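Local coordinates for protein esterase (Xanthomonas oryzae pv. oryzae, PDB 3H2G) that hydrolyses ester bonds in rice cell walls, acting as a cell wall-degrading virulence factor of a bacterial rice pathogen, at residues 49-54 with 149-154; 93-98 with 128-133; 170-175 with 197-202; 10-15 with 43-48. All coordinates share one frame; numbering follows the deposited sequence.

Contact 1 of 4, residues 49-54 with 149-154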
loop_
_atom_site.group_PDB
_atom_site.type_symbol
_atom_site.label_atom_id
_atom_site.label_comp_id
_atom_site.label_asym_id
_atom_site.label_seq_id
_atom_site.Cartn_x
_atom_site.Cartn_y
_atom_site.Cartn_z
ATOM N N PHE A 49 -3.001 0.305 17.702
ATOM C CA PHE A 49 -1.804 0.285 18.522
ATOM C C PHE A 49 -0.727 1.212 17.973
ATOM O O PHE A 49 -0.781 1.628 16.815
ATOM C CB PHE A 49 -1.276 -1.157 18.628
ATOM C CG PHE A 49 -0.834 -1.751 17.313
ATOM C CD1 PHE A 49 0.486 -1.629 16.886
ATOM C CD2 PHE A 49 -1.743 -2.419 16.493
ATOM C CE1 PHE A 49 0.896 -2.165 15.656
ATOM C CE2 PHE A 49 -1.345 -2.958 15.260
ATOM C CZ PHE A 49 -0.025 -2.829 14.844
ATOM N N THR A 50 0.233 1.561 18.825
ATOM C CA THR A 50 1.347 2.407 18.411
ATOM C C THR A 50 2.601 1.627 18.766
ATOM O O THR A 50 2.597 0.825 19.704
ATOM C CB THR A 50 1.350 3.771 19.132
ATOM O OG1 THR A 50 1.473 3.577 20.546
ATOM C CG2 THR A 50 0.059 4.524 18.831
ATOM N N TYR A 51 3.672 1.846 18.016
ATOM C CA TYR A 51 4.898 1.103 18.264
ATOM C C TYR A 51 6.155 1.851 17.862
ATOM O O TYR A 51 6.104 2.864 17.163
ATOM C CB TYR A 51 4.847 -0.229 17.510
ATOM C CG TYR A 51 4.665 -0.068 16.010
ATOM C CD1 TYR A 51 3.411 0.215 15.460
ATOM C CD2 TYR A 51 5.753 -0.176 15.143
ATOM C CE1 TYR A 51 3.247 0.388 14.078
ATOM C CE2 TYR A 51 5.603 -0.003 13.761
ATOM C CZ TYR A 51 4.347 0.278 13.237
ATOM O OH TYR A 51 4.196 0.442 11.876
ATOM N N ALA A 52 7.289 1.333 18.317
ATOM C CA ALA A 52 8.580 1.914 18.008
ATOM C C ALA A 52 9.069 1.309 16.697
ATOM O O ALA A 52 8.915 0.111 16.461
ATOM C CB ALA A 52 9.573 1.608 19.131
ATOM N N THR A 53 9.654 2.142 15.844
ATOM C CA THR A 53 10.176 1.677 14.567
ATOM C C THR A 53 11.330 2.593 14.173
ATOM O O THR A 53 11.880 3.292 15.026
ATOM C CB THR A 53 9.068 1.682 13.484
ATOM O OG1 THR A 53 9.567 1.079 12.284
ATOM C CG2 THR A 53 8.600 3.103 13.194
ATOM N N ILE A 54 11.710 2.593 12.898
ATOM C CA ILE A 54 12.811 3.442 12.455
ATOM C C ILE A 54 12.433 4.386 11.328
ATOM O O ILE A 54 11.491 4.132 10.575
ATOM C CB ILE A 54 14.020 2.609 11.969
ATOM C CG1 ILE A 54 13.557 1.574 10.939
ATOM C CG2 ILE A 54 14.716 1.951 13.158
ATOM C CD1 ILE A 54 14.691 0.856 10.227
ATOM N N ILE A 149 6.968 -4.343 8.892
ATOM C CA ILE A 149 7.610 -5.375 9.693
ATOM C C ILE A 149 7.466 -5.086 11.188
ATOM O O ILE A 149 7.109 -5.966 11.968
ATOM C CB ILE A 149 9.101 -5.489 9.318
ATOM C CG1 ILE A 149 9.223 -6.160 7.944
ATOM C CG2 ILE A 149 9.864 -6.260 10.385
ATOM C CD1 ILE A 149 10.600 -6.033 7.302
ATOM N N ASP A 150 7.723 -3.846 11.584
ATOM C CA ASP A 150 7.630 -3.476 12.989
ATOM C C ASP A 150 6.192 -3.455 13.506
ATOM O O ASP A 150 5.955 -3.637 14.702
ATOM C CB ASP A 150 8.338 -2.136 13.204
ATOM C CG ASP A 150 9.847 -2.259 13.055
ATOM O OD1 ASP A 150 10.545 -1.228 12.944
ATOM O OD2 ASP A 150 10.340 -3.408 13.054
ATOM N N ALA A 151 5.232 -3.249 12.608
ATOM C CA ALA A 151 3.825 -3.259 12.995
ATOM C C ALA A 151 3.457 -4.701 13.322
ATOM O O ALA A 151 2.719 -4.966 14.272
ATOM C CB ALA A 151 2.952 -2.744 11.849
ATOM N N MET A 152 3.978 -5.633 12.527
ATOM C CA MET A 152 3.710 -7.048 12.741
ATOM C C MET A 152 4.363 -7.519 14.040
ATOM O O MET A 152 3.809 -8.350 14.760
ATOM C CB MET A 152 4.226 -7.866 11.554
ATOM C CG MET A 152 3.529 -7.534 10.245
ATOM S SD MET A 152 4.058 -8.608 8.885
ATOM C CE MET A 152 3.011 -9.961 9.143
ATOM N N ARG A 153 5.542 -6.983 14.339
ATOM C CA ARG A 153 6.238 -7.345 15.567
ATOM C C ARG A 153 5.423 -6.886 16.776
ATOM O O ARG A 153 5.211 -7.651 17.719
ATOM C CB ARG A 153 7.627 -6.707 15.597
ATOM C CG ARG A 153 8.605 -7.357 14.633
ATOM C CD ARG A 153 9.906 -6.574 14.531
ATOM N NE ARG A 153 10.939 -7.348 13.851
ATOM C CZ ARG A 153 12.064 -6.835 13.364
ATOM N NH1 ARG A 153 12.308 -5.534 13.472
ATOM N NH2 ARG A 153 12.955 -7.627 12.783
ATOM N N ALA A 154 4.953 -5.643 16.735
ATOM C CA ALA A 154 4.161 -5.088 17.830
ATOM C C ALA A 154 2.812 -5.795 17.957
ATOM O O ALA A 154 2.348 -6.073 19.064
ATOM C CB ALA A 154 3.960 -3.594 17.622
#
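The Tyr51 ring lies across the backbone of helix 141-162 with one face on Ala151, whose CA sits 3.8 Å from the ring centroid and only 19° off the ring normal, a CH-pi contact shifted toward the rim. Ala154 CB and Asp150 O come to the same ring obliquely. Two residues earlier in the strand, the Phe49 ring also meets the helix obliquely, with CE1 3.9 Å from Ala154 CB and CZ beside the carbonyl oxygen of Ala151. Alanine suits the two helix positions because a methyl lets flat rings come close to the helix backbone: Tyr51 CE2 is 3.5 Å from Ala151 N. Side chain also packs on side chain, Tyr51 CB lying 3.5 Å from Ala154 CB. The tyrosine hydroxyl turns elsewhere for its polar partner, hydrogen-bonding to Ser123 OG. At the other end, Thr53 OG1, anti to its backbone N, donates to Asp150 OD1 at 2.6 Å and meets its anti lone pair. That oxygen also has a salt bridge to Arg4, and OD2 forms one with Arg153 NH1 at 2.9 Å, its hydrogen bond weak, so the buried carboxylate is probably kept ionised by two arginines. A helix packed on one face of the central sheet is the layered arrangement of the alpha/beta-hydrolase fold; here helix 141-162 lies against strand 43-54.

Contact 2 of 4, residues 93-98 with 128-133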
loop_
_atom_site.group_PDB
_atom_site.type_symbol
_atom_site.label_atom_id
_atom_site.label_comp_id
_atom_site.label_asym_id
_atom_site.label_seq_id
_atom_site.Cartn_x
_atom_site.Cartn_y
_atom_site.Cartn_z
ATOM N N ALA A 93 -3.412 12.829 9.524
ATOM C CA ALA A 93 -3.984 12.247 10.741
ATOM C C ALA A 93 -4.740 10.925 10.596
ATOM O O ALA A 93 -5.043 10.272 11.594
ATOM C CB ALA A 93 -4.891 13.278 11.413
ATOM N N GLN A 94 -5.035 10.529 9.364
ATOM C CA GLN A 94 -5.790 9.306 9.107
ATOM C C GLN A 94 -5.238 8.029 9.737
ATOM O O GLN A 94 -4.064 7.693 9.571
ATOM C CB GLN A 94 -5.927 9.092 7.598
ATOM C CG GLN A 94 -6.917 8.004 7.227
ATOM C CD GLN A 94 -8.305 8.300 7.753
ATOM O OE1 GLN A 94 -8.829 9.396 7.567
ATOM N NE2 GLN A 94 -8.909 7.321 8.417
ATOM N N GLU A 95 -6.105 7.323 10.458
ATOM C CA GLU A 95 -5.760 6.054 11.102
ATOM C C GLU A 95 -6.706 4.983 10.549
ATOM O O GLU A 95 -7.928 5.124 10.637
ATOM C CB GLU A 95 -5.952 6.151 12.615
ATOM C CG GLU A 95 -5.032 7.130 13.323
ATOM C CD GLU A 95 -5.477 7.398 14.750
ATOM O OE1 GLU A 95 -5.813 6.430 15.464
ATOM O OE2 GLU A 95 -5.487 8.576 15.158
ATOM N N GLN A 96 -6.154 3.914 9.984
ATOM C CA GLN A 96 -6.988 2.850 9.425
ATOM C C GLN A 96 -7.980 2.261 10.427
ATOM O O GLN A 96 -9.132 1.992 10.087
ATOM C CB GLN A 96 -6.128 1.707 8.895
ATOM C CG GLN A 96 -5.217 2.063 7.746
ATOM C CD GLN A 96 -4.338 0.894 7.364
ATOM O OE1 GLN A 96 -4.762 -0.012 6.644
ATOM N NE2 GLN A 96 -3.112 0.892 7.871
ATOM N N ALA A 97 -7.523 2.044 11.657
ATOM C CA ALA A 97 -8.369 1.460 12.694
ATOM C C ALA A 97 -9.625 2.284 12.950
ATOM O O ALA A 97 -10.729 1.743 13.017
ATOM C CB ALA A 97 -7.575 1.296 13.986
ATOM N N LYS A 98 -9.459 3.592 13.090
ATOM C CA LYS A 98 -10.602 4.458 13.342
ATOM C C LYS A 98 -11.508 4.577 12.121
ATOM O O LYS A 98 -12.718 4.761 12.256
ATOM C CB LYS A 98 -10.125 5.835 13.808
ATOM C CG LYS A 98 -9.583 5.806 15.233
ATOM C CD LYS A 98 -9.267 7.190 15.768
ATOM C CE LYS A 98 -8.943 7.137 17.257
ATOM N NZ LYS A 98 -7.755 6.292 17.557
ATOM N N LEU A 128 2.112 9.182 9.108
ATOM C CA LEU A 128 0.654 9.152 9.040
ATOM C C LEU A 128 0.085 8.586 10.336
ATOM O O LEU A 128 0.815 8.002 11.134
ATOM C CB LEU A 128 0.198 8.299 7.853
ATOM C CG LEU A 128 0.705 8.767 6.485
ATOM C CD1 LEU A 128 0.349 7.734 5.427
ATOM C CD2 LEU A 128 0.104 10.132 6.147
ATOM N N GLY A 129 -1.218 8.753 10.542
ATOM C CA GLY A 129 -1.826 8.252 11.762
ATOM C C GLY A 129 -1.198 8.917 12.973
ATOM O O GLY A 129 -1.046 10.137 13.003
ATOM N N LYS A 130 -0.812 8.122 13.969
ATOM C CA LYS A 130 -0.206 8.668 15.182
ATOM C C LYS A 130 1.322 8.761 15.131
ATOM O O LYS A 130 1.961 9.061 16.139
ATOM C CB LYS A 130 -0.612 7.825 16.391
ATOM C CG LYS A 130 -2.096 7.840 16.710
ATOM C CD LYS A 130 -2.375 6.980 17.937
ATOM C CE LYS A 130 -3.845 6.976 18.308
ATOM N NZ LYS A 130 -4.094 6.140 19.525
ATOM N N SER A 131 1.906 8.513 13.965
ATOM C CA SER A 131 3.359 8.563 13.821
ATOM C C SER A 131 3.938 9.945 14.113
ATOM O O SER A 131 3.312 10.966 13.821
ATOM C CB SER A 131 3.762 8.138 12.409
ATOM O OG SER A 131 5.156 8.297 12.210
ATOM N N ASN A 132 5.136 9.974 14.688
ATOM C CA ASN A 132 5.787 11.241 14.995
ATOM C C ASN A 132 6.681 11.738 13.860
ATOM O O ASN A 132 7.349 12.762 13.999
ATOM C CB ASN A 132 6.606 11.134 16.294
ATOM C CG ASN A 132 7.762 10.145 16.198
ATOM O OD1 ASN A 132 7.974 9.496 15.166
ATOM N ND2 ASN A 132 8.520 10.026 17.288
ATOM N N TYR A 133 6.689 11.031 12.733
ATOM C CA TYR A 133 7.528 11.443 11.605
ATOM C C TYR A 133 6.978 12.708 10.937
ATOM O O TYR A 133 5.775 12.832 10.715
ATOM C CB TYR A 133 7.651 10.305 10.584
ATOM C CG TYR A 133 9.074 10.082 10.109
ATOM C CD1 TYR A 133 10.090 9.766 11.015
ATOM C CD2 TYR A 133 9.407 10.198 8.759
ATOM C CE1 TYR A 133 11.404 9.571 10.588
ATOM C CE2 TYR A 133 10.718 10.005 8.319
ATOM C CZ TYR A 133 11.711 9.694 9.239
ATOM O OH TYR A 133 13.004 9.515 8.812
HETATM O O HOH W 1 -6.512 7.288 19.871
#
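Gly129 and Lys130 are the central residues of a type II' beta turn, running from Leu128 to Ser131, which rests against the start of helix 96-102, where Glu95 holds the N-cap position. The turn is closed by the usual backbone bond from Ser131 N to Leu128 O, and Ser131 OG then begins an ST turn by accepting from Tyr133 N. Glycine suits the first central position, where phi is +61° and the backbone presses on its neighbour: Gly129 CA is 3.2 Å from Gln94 O and 3.7 Å from Glu95 CG. Beyond this backbone contact the charged side chains gather at the surface. Glu95 and Lys130 cross obliquely, so that Lys130 lays its methylenes on the carboxylate, with CE 3.5 Å from Glu95 OE1. Its ammonium stays 4.4 Å from Glu95 OE1, near enough for attraction but beyond a salt bridge. Glu95 OE1 forms its salt bridge with Lys98 NZ, which donates at 2.9 Å from the syn side, 24° out of the carboxylate plane. Lys98 bends at chi4 (61°), which brings NZ round, and NZ has its stronger partner in Glu48 of strand 43-54. The two lysines meet at about a right angle, and their repulsion is probably eased by the nearby carboxylates and by one water, which accepts from Lys98 NZ at 2.8 Å and from Lys130 NZ at 2.7 Å.

Contact 3 of 4, residues 170-175 with 197-202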
loop_
_atom_site.group_PDB
_atom_site.type_symbol
_atom_site.label_atom_id
_atom_site.label_comp_id
_atom_site.label_asym_id
_atom_site.label_seq_id
_atom_site.Cartn_x
_atom_site.Cartn_y
_atom_site.Cartn_z
ATOM N N VAL A 170 2.954 -16.758 7.933
ATOM C CA VAL A 170 2.812 -15.334 7.663
ATOM C C VAL A 170 2.534 -15.095 6.184
ATOM O O VAL A 170 3.050 -15.798 5.319
ATOM C CB VAL A 170 4.096 -14.573 8.066
ATOM C CG1 VAL A 170 3.947 -13.085 7.775
ATOM C CG2 VAL A 170 4.386 -14.809 9.538
ATOM N N MET A 171 1.710 -14.094 5.905
ATOM C CA MET A 171 1.364 -13.750 4.536
ATOM C C MET A 171 1.393 -12.240 4.388
ATOM O O MET A 171 1.380 -11.509 5.380
ATOM C CB MET A 171 -0.028 -14.276 4.194
ATOM C CG MET A 171 -0.148 -15.785 4.275
ATOM S SD MET A 171 -1.801 -16.311 3.819
ATOM C CE MET A 171 -1.861 -17.950 4.565
ATOM N N LEU A 172 1.433 -11.779 3.145
ATOM C CA LEU A 172 1.466 -10.354 2.863
ATOM C C LEU A 172 0.563 -9.999 1.695
ATOM O O LEU A 172 0.390 -10.785 0.767
ATOM C CB LEU A 172 2.891 -9.914 2.508
ATOM C CG LEU A 172 3.974 -10.000 3.582
ATOM C CD1 LEU A 172 5.343 -9.776 2.948
ATOM C CD2 LEU A 172 3.696 -8.964 4.665
ATOM N N SER A 173 -0.009 -8.803 1.754
ATOM C CA SER A 173 -0.843 -8.296 0.676
ATOM C C SER A 173 -0.956 -6.787 0.865
ATOM O O SER A 173 -0.530 -6.250 1.888
ATOM C CB SER A 173 -2.230 -8.944 0.689
ATOM O OG SER A 173 -2.933 -8.623 -0.504
ATOM N N GLY A 174 -1.513 -6.110 -0.129
ATOM C CA GLY A 174 -1.662 -4.668 -0.062
ATOM C C GLY A 174 -2.205 -4.187 -1.391
ATOM O O GLY A 174 -2.046 -4.861 -2.410
ATOM N N TYR A 175 -2.836 -3.018 -1.381
ATOM C CA TYR A 175 -3.441 -2.450 -2.580
ATOM C C TYR A 175 -2.871 -1.081 -2.946
ATOM O O TYR A 175 -2.702 -0.222 -2.078
ATOM C CB TYR A 175 -4.961 -2.355 -2.367
ATOM C CG TYR A 175 -5.657 -1.291 -3.189
ATOM C CD1 TYR A 175 -5.777 -1.413 -4.574
ATOM C CD2 TYR A 175 -6.170 -0.146 -2.582
ATOM C CE1 TYR A 175 -6.389 -0.417 -5.335
ATOM C CE2 TYR A 175 -6.780 0.856 -3.333
ATOM C CZ TYR A 175 -6.884 0.714 -4.709
ATOM O OH TYR A 175 -7.470 1.710 -5.456
ATOM N N PHE A 197 9.808 -14.454 10.428
ATOM C CA PHE A 197 8.528 -14.493 9.723
ATOM C C PHE A 197 8.490 -15.622 8.700
ATOM O O PHE A 197 9.171 -15.554 7.676
ATOM C CB PHE A 197 8.291 -13.165 8.997
ATOM C CG PHE A 197 8.254 -11.976 9.906
ATOM C CD1 PHE A 197 7.134 -11.716 10.688
ATOM C CD2 PHE A 197 9.341 -11.112 9.983
ATOM C CE1 PHE A 197 7.095 -10.608 11.538
ATOM C CE2 PHE A 197 9.313 -10.002 10.830
ATOM C CZ PHE A 197 8.185 -9.753 11.608
ATOM N N HIS A 198 7.696 -16.652 8.977
ATOM C CA HIS A 198 7.564 -17.782 8.064
ATOM C C HIS A 198 6.584 -17.370 6.974
ATOM O O HIS A 198 5.385 -17.629 7.063
ATOM C CB HIS A 198 7.049 -19.020 8.814
ATOM C CG HIS A 198 6.792 -20.203 7.931
ATOM N ND1 HIS A 198 7.496 -20.430 6.767
ATOM C CD2 HIS A 198 5.941 -21.249 8.064
ATOM C CE1 HIS A 198 7.090 -21.564 6.223
ATOM N NE2 HIS A 198 6.148 -22.081 6.991
ATOM N N LEU A 199 7.119 -16.721 5.946
ATOM C CA LEU A 199 6.329 -16.221 4.829
ATOM C C LEU A 199 5.927 -17.344 3.875
ATOM O O LEU A 199 6.784 -17.997 3.275
ATOM C CB LEU A 199 7.145 -15.153 4.096
ATOM C CG LEU A 199 6.468 -14.232 3.083
ATOM C CD1 LEU A 199 5.301 -13.492 3.733
ATOM C CD2 LEU A 199 7.502 -13.241 2.566
ATOM N N VAL A 200 4.623 -17.566 3.729
ATOM C CA VAL A 200 4.129 -18.628 2.858
ATOM C C VAL A 200 3.325 -18.137 1.657
ATOM O O VAL A 200 2.999 -18.921 0.767
ATOM C CB VAL A 200 3.259 -19.632 3.645
ATOM C CG1 VAL A 200 4.091 -20.300 4.728
ATOM C CG2 VAL A 200 2.057 -18.924 4.252
ATOM N N ALA A 201 3.016 -16.845 1.623
ATOM C CA ALA A 201 2.247 -16.287 0.518
ATOM C C ALA A 201 2.316 -14.767 0.488
ATOM O O ALA A 201 2.304 -14.111 1.528
ATOM C CB ALA A 201 0.786 -16.728 0.620
ATOM N N SER A 202 2.385 -14.219 -0.720
ATOM C CA SER A 202 2.431 -12.776 -0.914
ATOM C C SER A 202 1.517 -12.463 -2.091
ATOM O O SER A 202 1.623 -13.094 -3.142
ATOM C CB SER A 202 3.855 -12.321 -1.236
ATOM O OG SER A 202 3.901 -10.918 -1.436
#
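Val170 and Leu199 pair where strands 169-175 and 198-205 run parallel, the two strands of a beta-alpha-beta unit whose crossover is helix 177-192. Val170 has both its backbone groups satisfied across the contact. Its N donates to His198 O at 2.7 Å, reaching the carbonyl from 34° out of its plane, while its O accepts a nearly linear bond from Val200 N (2.9 Å, 169°) and is also approached by Leu199 CA. The next rung comes from Leu172 N, which gives to Ala201 O at 3.0 Å; the same oxygen takes a CA-H...O contact from Met171 CA. Leu172 has a further backbone bond with Ala203, and Ser202 CA approaches its O. Between the first rungs strand 198-205 carries one residue more than its partner, as in a beta bulge, and the cost falls on Ala201 N, which is buried without a partner, 3.8 Å from Val170 O. Met171 and Ser173 turn their backbone groups to strand 79-85, Ser202 OG bonds to Gln186 of the crossover helix, and Ser173 OG to Ala203 O further along the partner strand. Gly174 belongs to a GxSxG sequence that probably forms the nucleophile elbow of this alpha/beta-hydrolase. Mostly apolar side chains suit the two faces. On one, Met171, extended beyond CG, lies over Ala201 CB and Val200 CG2 beneath helix 376-396. On the other, Leu199 and Leu172 cross at about a right angle, Leu199 CD1 resting 3.7 Å from Leu172 CG.

Contact 4 of 4, residues 10-15 with 43-48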
loop_
_atom_site.group_PDB
_atom_site.type_symbol
_atom_site.label_atom_id
_atom_site.label_comp_id
_atom_site.label_asym_id
_atom_site.label_seq_id
_atom_site.Cartn_x
_atom_site.Cartn_y
_atom_site.Cartn_z
ATOM N N SER A 10 -1.878 0.181 23.028
ATOM C CA SER A 10 -2.804 -0.647 22.268
ATOM C C SER A 10 -4.188 -0.388 22.832
ATOM O O SER A 10 -4.342 -0.099 24.021
ATOM C CB SER A 10 -2.440 -2.133 22.372
ATOM O OG SER A 10 -2.489 -2.597 23.707
ATOM N N ASN A 11 -5.195 -0.484 21.977
ATOM C CA ASN A 11 -6.557 -0.222 22.404
ATOM C C ASN A 11 -7.540 -0.937 21.492
ATOM O O ASN A 11 -7.345 -0.994 20.278
ATOM C CB ASN A 11 -6.807 1.288 22.362
ATOM C CG ASN A 11 -8.159 1.672 22.908
ATOM O OD1 ASN A 11 -8.499 1.341 24.044
ATOM N ND2 ASN A 11 -8.942 2.379 22.103
ATOM N N PHE A 12 -8.590 -1.497 22.079
ATOM C CA PHE A 12 -9.595 -2.183 21.288
ATOM C C PHE A 12 -10.759 -1.225 21.087
ATOM O O PHE A 12 -11.247 -0.616 22.038
ATOM C CB PHE A 12 -10.013 -3.475 21.990
ATOM C CG PHE A 12 -8.860 -4.405 22.236
ATOM C CD1 PHE A 12 -8.077 -4.279 23.380
ATOM C CD2 PHE A 12 -8.500 -5.351 21.280
ATOM C CE1 PHE A 12 -6.950 -5.079 23.567
ATOM C CE2 PHE A 12 -7.374 -6.155 21.455
ATOM C CZ PHE A 12 -6.597 -6.017 22.601
ATOM N N LEU A 13 -11.178 -1.083 19.833
ATOM C CA LEU A 13 -12.249 -0.163 19.470
ATOM C C LEU A 13 -13.658 -0.730 19.462
ATOM O O LEU A 13 -14.556 -0.174 20.093
ATOM C CB LEU A 13 -11.960 0.448 18.095
ATOM C CG LEU A 13 -10.707 1.322 17.988
ATOM C CD1 LEU A 13 -10.562 1.849 16.558
ATOM C CD2 LEU A 13 -10.819 2.478 18.973
ATOM N N THR A 14 -13.853 -1.821 18.734
ATOM C CA THR A 14 -15.171 -2.435 18.624
ATOM C C THR A 14 -15.042 -3.835 18.036
ATOM O O THR A 14 -13.938 -4.290 17.730
ATOM C CB THR A 14 -16.089 -1.587 17.704
ATOM O OG1 THR A 14 -17.409 -2.146 17.679
ATOM C CG2 THR A 14 -15.536 -1.563 16.288
ATOM N N SER A 15 -16.171 -4.519 17.896
ATOM C CA SER A 15 -16.191 -5.861 17.326
ATOM C C SER A 15 -17.437 -5.995 16.467
ATOM O O SER A 15 -18.453 -5.350 16.729
ATOM C CB SER A 15 -16.215 -6.928 18.428
ATOM O OG SER A 15 -15.051 -6.857 19.231
ATOM N N ASN A 43 -16.264 -13.714 13.942
ATOM C CA ASN A 43 -16.656 -12.409 14.461
ATOM C C ASN A 43 -15.310 -11.699 14.284
ATOM O O ASN A 43 -14.275 -12.364 14.198
ATOM C CB ASN A 43 -16.992 -12.455 15.962
ATOM C CG ASN A 43 -18.178 -13.348 16.286
ATOM O OD1 ASN A 43 -19.215 -13.299 15.625
ATOM N ND2 ASN A 43 -18.033 -14.156 17.333
ATOM N N VAL A 44 -15.303 -10.372 14.227
ATOM C CA VAL A 44 -14.041 -9.657 14.051
ATOM C C VAL A 44 -13.860 -8.537 15.065
ATOM O O VAL A 44 -14.724 -7.676 15.209
ATOM C CB VAL A 44 -13.932 -9.050 12.632
ATOM C CG1 VAL A 44 -12.619 -8.290 12.488
ATOM C CG2 VAL A 44 -14.022 -10.152 11.587
ATOM N N ARG A 45 -12.730 -8.559 15.762
ATOM C CA ARG A 45 -12.426 -7.533 16.752
ATOM C C ARG A 45 -11.452 -6.540 16.132
ATOM O O ARG A 45 -10.488 -6.937 15.474
ATOM C CB ARG A 45 -11.794 -8.161 17.996
ATOM C CG ARG A 45 -11.644 -7.199 19.165
ATOM C CD ARG A 45 -10.994 -7.881 20.358
ATOM N NE ARG A 45 -11.119 -7.083 21.573
ATOM C CZ ARG A 45 -10.464 -7.334 22.702
ATOM N NH1 ARG A 45 -9.631 -8.364 22.771
ATOM N NH2 ARG A 45 -10.644 -6.555 23.762
ATOM N N VAL A 46 -11.714 -5.252 16.336
ATOM C CA VAL A 46 -10.858 -4.203 15.801
ATOM C C VAL A 46 -10.017 -3.578 16.905
ATOM O O VAL A 46 -10.544 -3.104 17.912
ATOM C CB VAL A 46 -11.687 -3.087 15.130
ATOM C CG1 VAL A 46 -10.758 -2.031 14.536
ATOM C CG2 VAL A 46 -12.578 -3.682 14.055
ATOM N N ALA A 47 -8.704 -3.587 16.711
ATOM C CA ALA A 47 -7.786 -3.011 17.681
ATOM C C ALA A 47 -6.840 -2.043 16.987
ATOM O O ALA A 47 -6.636 -2.112 15.775
ATOM C CB ALA A 47 -6.988 -4.115 18.374
ATOM N N GLU A 48 -6.283 -1.123 17.767
ATOM C CA GLU A 48 -5.340 -0.146 17.251
ATOM C C GLU A 48 -4.134 -0.198 18.172
ATOM O O GLU A 48 -4.225 -0.697 19.297
ATOM C CB GLU A 48 -5.955 1.257 17.260
ATOM C CG GLU A 48 -6.320 1.770 18.645
ATOM C CD GLU A 48 -7.081 3.079 18.600
ATOM O OE1 GLU A 48 -7.413 3.606 19.682
ATOM O OE2 GLU A 48 -7.350 3.581 17.488
#
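Val44 opens the pairing through its carbonyl oxygen, which takes a CA-H...O contact from Ser15 CA at 3.2 Å. Next comes Arg45, whose extended chain runs past Ser15 OG and carries NE to the Phe12 ring; the guanidinium lies flat over one face, planes 15° apart. This is a cation-pi stack, although the modelled closeness of the two groups is doubtful. A long, flexible arginine suits such a partly exposed place, with Leu162 of helix 141-162 touching both partners. Val46 then faces two residues at once: its O accepts from Leu13 N (2.9 Å) and its N donates to Thr14 O (2.8 Å). The extra residue in the first strand, with Leu13 at phi -91° and psi -54°, fits a classic beta bulge. Ala47, small enough to fit close to the ring, meets Phe12 CD2 obliquely with CB at 3.5 Å. Glu48 ends the walk as a hydrogen-bonded pair with Asn11: its N gives to Asn11 O at 2.7 Å, and its O receives Asn11 N at 2.9 Å. The two side chains run alongside, and Asn11 ND2 reaches Glu48 OE1 at 3.1 Å from above the carboxylate plane, while OE2 is held by Lys98 of helix 96-102. The whole is a bulged antiparallel ladder joining the outermost strand 7-16 to strand 43-54, at the antiparallel end of the mixed sheet of an alpha/beta-hydrolase fold.

How the contacts relate
Contacts 1 and 3 are core packing, contact 4 is partly buried at the sheet's margin, and contact 2 lies at the surface. Contact 1 also buries a carboxylate with charged partners, which contact 3 lacks. Strand 43-54 serves both contact 4, through backbone pairing, and contact 1, through side chains turned to a helix. Parallel pairing in contact 3 carries mainly apolar side chains, whereas the antiparallel pairing of contact 4 adds charged and amide groups. Contact 2 combines glycine backbone packing with lysines, a carboxylate and water, and joins contact 4 through the Lys98-Glu48 salt bridge. Contact 1 packs on contact 3, Met152 against Val170; contacts 3 and 4 do not touch.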